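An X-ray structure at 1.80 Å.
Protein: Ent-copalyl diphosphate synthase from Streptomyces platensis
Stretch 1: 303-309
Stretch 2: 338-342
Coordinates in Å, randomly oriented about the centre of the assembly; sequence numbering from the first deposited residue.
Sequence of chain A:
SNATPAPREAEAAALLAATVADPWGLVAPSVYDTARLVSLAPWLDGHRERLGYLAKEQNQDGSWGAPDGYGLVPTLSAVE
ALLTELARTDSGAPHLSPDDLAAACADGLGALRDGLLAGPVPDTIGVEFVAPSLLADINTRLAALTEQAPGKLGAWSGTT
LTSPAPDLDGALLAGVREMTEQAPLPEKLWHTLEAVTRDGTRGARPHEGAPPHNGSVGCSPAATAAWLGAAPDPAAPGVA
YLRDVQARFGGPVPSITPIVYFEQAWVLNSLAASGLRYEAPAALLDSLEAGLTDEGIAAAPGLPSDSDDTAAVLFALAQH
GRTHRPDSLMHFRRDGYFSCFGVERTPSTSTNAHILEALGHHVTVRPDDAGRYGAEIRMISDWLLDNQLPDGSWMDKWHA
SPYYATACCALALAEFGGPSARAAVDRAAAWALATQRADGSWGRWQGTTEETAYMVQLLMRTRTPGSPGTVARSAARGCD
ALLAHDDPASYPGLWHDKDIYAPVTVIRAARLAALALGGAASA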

ATOM      1  N   LEU A 303       9.969  -8.029   6.743  1.00 22.63           N
ATOM      2  CA  LEU A 303       9.175  -6.999   7.412  1.00 21.65           C
ATOM      3  C   LEU A 303       8.715  -7.505   8.806  1.00 22.33           C
ATOM      4  O   LEU A 303       8.672  -8.708   9.042  1.00 20.86           O
ATOM      5  CB  LEU A 303       7.956  -6.652   6.563  1.00 21.46           C
ATOM      6  CG  LEU A 303       8.215  -5.898   5.245  1.00 21.44           C
ATOM      7  CD1 LEU A 303       7.007  -5.958   4.348  1.00 21.54           C
ATOM      8  CD2 LEU A 303       8.582  -4.445   5.498  1.00 21.18           C
ATOM      9  N   PRO A 304       8.407  -6.591   9.731  1.00 22.31           N
ATOM     10  CA  PRO A 304       7.938  -7.027  11.051  1.00 22.17           C
ATOM     11  C   PRO A 304       6.508  -7.495  10.967  1.00 20.68           C
ATOM     12  O   PRO A 304       5.738  -7.014  10.127  1.00 19.86           O
ATOM     13  CB  PRO A 304       8.035  -5.748  11.911  1.00 23.91           C
ATOM     14  CG  PRO A 304       8.016  -4.618  10.949  1.00 22.91           C
ATOM     15  CD  PRO A 304       8.573  -5.125   9.659  1.00 23.70           C
ATOM     16  N   SER A 305       6.147  -8.424  11.842  1.00 20.65           N
ATOM     17  CA  SER A 305       4.797  -8.967  11.892  1.00 22.07           C
ATOM     18  C   SER A 305       3.800  -7.902  12.270  1.00 21.18           C
ATOM     19  O   SER A 305       4.131  -6.955  13.002  1.00 21.98           O
ATOM     20  CB  SER A 305       4.741 -10.134  12.887  1.00 24.86           C
ATOM     21  OG  SER A 305       5.498 -11.223  12.338  1.00 28.83           O
ATOM     22  N   ASP A 306       2.582  -8.027  11.751  1.00 19.92           N
ATOM     23  CA  ASP A 306       1.515  -7.118  12.100  1.00 19.61           C
ATOM     24  C   ASP A 306       0.222  -7.883  12.181  1.00 18.69           C
ATOM     25  O   ASP A 306       0.055  -8.913  11.535  1.00 19.40           O
ATOM     26  CB  ASP A 306       1.385  -5.948  11.095  1.00 19.90           C
ATOM     27  CG  ASP A 306       0.821  -6.384   9.769  1.00 19.75           C
ATOM     28  OD1 ASP A 306       1.602  -6.770   8.868  1.00 20.25           O
ATOM     29  OD2 ASP A 306      -0.414  -6.326   9.626  1.00 19.50           O
ATOM     30  N   SER A 307      -0.726  -7.365  12.946  1.00 19.70           N
ATOM     31  CA  SER A 307      -1.939  -8.121  13.195  1.00 20.14           C
ATOM     32  C   SER A 307      -2.911  -8.160  12.017  1.00 20.61           C
ATOM     33  O   SER A 307      -3.742  -9.064  11.940  1.00 21.03           O
ATOM     34  CB  SER A 307      -2.667  -7.613  14.438  1.00 20.87           C
ATOM     35  OG  SER A 307      -3.163  -6.296  14.310  1.00 20.42           O
ATOM     36  N   ASP A 308      -2.825  -7.187  11.108  1.00 20.19           N
ATOM     37  CA  ASP A 308      -3.724  -7.187   9.960  1.00 20.33           C
ATOM     38  C   ASP A 308      -3.369  -8.349   9.053  1.00 19.07           C
ATOM     39  O   ASP A 308      -4.232  -9.171   8.716  1.00 19.58           O
ATOM     40  CB  ASP A 308      -3.676  -5.848   9.234  1.00 21.00           C
ATOM     41  CG  ASP A 308      -4.776  -5.688   8.188  1.00 23.04           C
ATOM     42  OD1 ASP A 308      -5.930  -6.143   8.437  1.00 22.82           O
ATOM     43  OD2 ASP A 308      -4.478  -5.044   7.124  1.00 22.08           O
ATOM     44  N   ASP A 309      -2.095  -8.431   8.649  1.00 19.18           N
ATOM     45  CA  ASP A 309      -1.641  -9.531   7.862  1.00 18.90           C
ATOM     46  C   ASP A 309      -1.813 -10.866   8.596  1.00 19.57           C
ATOM     47  O   ASP A 309      -2.213 -11.862   7.979  1.00 19.05           O
ATOM     48  CB  ASP A 309      -0.179  -9.341   7.456  1.00 19.32           C
ATOM     49  CG  ASP A 309      -0.021  -8.269   6.407  1.00 20.77           C
ATOM     50  OD1 ASP A 309      -0.629  -8.426   5.340  1.00 20.59           O
ATOM     51  OD2 ASP A 309       0.672  -7.256   6.677  1.00 20.95           O
ATOM     52  N   PHE A 338      -7.727  -3.808  19.059  1.00 25.94           N
ATOM     53  CA  PHE A 338      -6.428  -4.401  18.793  1.00 25.98           C
ATOM     54  C   PHE A 338      -5.548  -3.440  18.023  1.00 25.14           C
ATOM     55  O   PHE A 338      -6.036  -2.754  17.121  1.00 23.17           O
ATOM     56  CB  PHE A 338      -6.587  -5.685  17.976  1.00 25.72           C
ATOM     57  CG  PHE A 338      -7.023  -6.872  18.794  1.00 26.20           C
ATOM     58  CD1 PHE A 338      -8.326  -6.941  19.314  1.00 25.81           C
ATOM     59  CD2 PHE A 338      -6.151  -7.911  19.040  1.00 25.62           C
ATOM     60  CE1 PHE A 338      -8.720  -8.026  20.071  1.00 27.12           C
ATOM     61  CE2 PHE A 338      -6.540  -8.997  19.816  1.00 26.81           C
ATOM     62  CZ  PHE A 338      -7.822  -9.050  20.326  1.00 26.24           C
ATOM     63  N   SER A 339      -4.267  -3.400  18.355  1.00 25.31           N
ATOM     64  CA  SER A 339      -3.323  -2.612  17.556  1.00 24.67           C
ATOM     65  C   SER A 339      -2.885  -3.410  16.331  1.00 24.35           C
ATOM     66  O   SER A 339      -3.033  -4.626  16.293  1.00 23.39           O
ATOM     67  CB  SER A 339      -2.090  -2.219  18.353  1.00 26.08           C
ATOM     68  OG  SER A 339      -1.361  -3.376  18.719  1.00 28.28           O
ATOM     69  N   CYS A 340      -2.338  -2.712  15.334  1.00 23.06           N
ATOM     70  CA  CYS A 340      -1.887  -3.366  14.100  1.00 22.49           C
ATOM     71  C   CYS A 340      -0.414  -3.743  14.219  1.00 22.97           C
ATOM     72  O   CYS A 340      -0.010  -4.901  13.972  1.00 21.61           O
ATOM     73  CB  CYS A 340      -2.123  -2.465  12.878  1.00 22.27           C
ATOM     74  SG  CYS A 340      -1.721  -3.311  11.321  1.00 22.73           S
ATOM     75  N   PHE A 341       0.388  -2.775  14.653  1.00 23.59           N
ATOM     76  CA  PHE A 341       1.761  -3.043  15.053  1.00 24.85           C
ATOM     77  C   PHE A 341       1.810  -2.968  16.567  1.00 25.96           C
ATOM     78  O   PHE A 341       0.821  -2.592  17.229  1.00 26.54           O
ATOM     79  CB  PHE A 341       2.731  -2.082  14.370  1.00 25.14           C
ATOM     80  CG  PHE A 341       2.948  -2.387  12.921  1.00 26.18           C
ATOM     81  CD1 PHE A 341       2.067  -1.906  11.949  1.00 26.76           C
ATOM     82  CD2 PHE A 341       4.018  -3.169  12.511  1.00 26.11           C
ATOM     83  CE1 PHE A 341       2.259  -2.202  10.615  1.00 27.21           C
ATOM     84  CE2 PHE A 341       4.206  -3.471  11.176  1.00 26.15           C
ATOM     85  CZ  PHE A 341       3.347  -2.971  10.221  1.00 27.08           C
ATOM     86  N   GLY A 342       2.922  -3.369  17.156  1.00 25.75           N
ATOM     87  CA  GLY A 342       2.989  -3.342  18.631  1.00 26.03           C
ATOM     88  C   GLY A 342       2.852  -1.944  19.225  1.00 24.90           C
ATOM     89  O   GLY A 342       2.189  -1.755  20.259  1.00 25.20           O
TER

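A helix start docks against an irregular loop through two hydrogen bonds to loop carbonyls, with an aromatic ring packed beside them. The two backbone segments come closest where Ser307 CA lies 4.8 Å from Cys340 CA and Asp306 CA lies 5.0 Å from Phe341 CA. Here Ser307, in the first turn, serves the loop twice: its backbone N donates to Cys340 O (2.8 Å, nearly linear at 167°), and its hydroxyl OG, with chi1 in the p well, donates to Ser339 O at 2.6 Å. Neighbouring carbonyls of the loop are thus held by one residue. Asp306, the N-cap, turns its carboxylate to the helix, where OD2 accepts from Asp309 N (2.9 Å, 171°) and satisfies an amide that has no carbonyl of a preceding turn to bond. Asp306 OD1 lies just 2.4 Å from Asp309 OD2, so close that one acid group probably holds a proton. The methylene of the same Asp306 sits over a face of the Phe341 ring, CB 3.7 Å from the centroid and 14° off the normal, a CH-pi contact. Pro304 CG meets the ring at its edge, 4.0 Å from Phe341 CE2. Cys340 SG fills space beside the acids, 3.7 Å from Asp306 OD2 and 3.8 Å from Asp308 CB. Within the loop, Ser339 OG donates to Phe341 O (2.8 Å), a bond that spans Cys340.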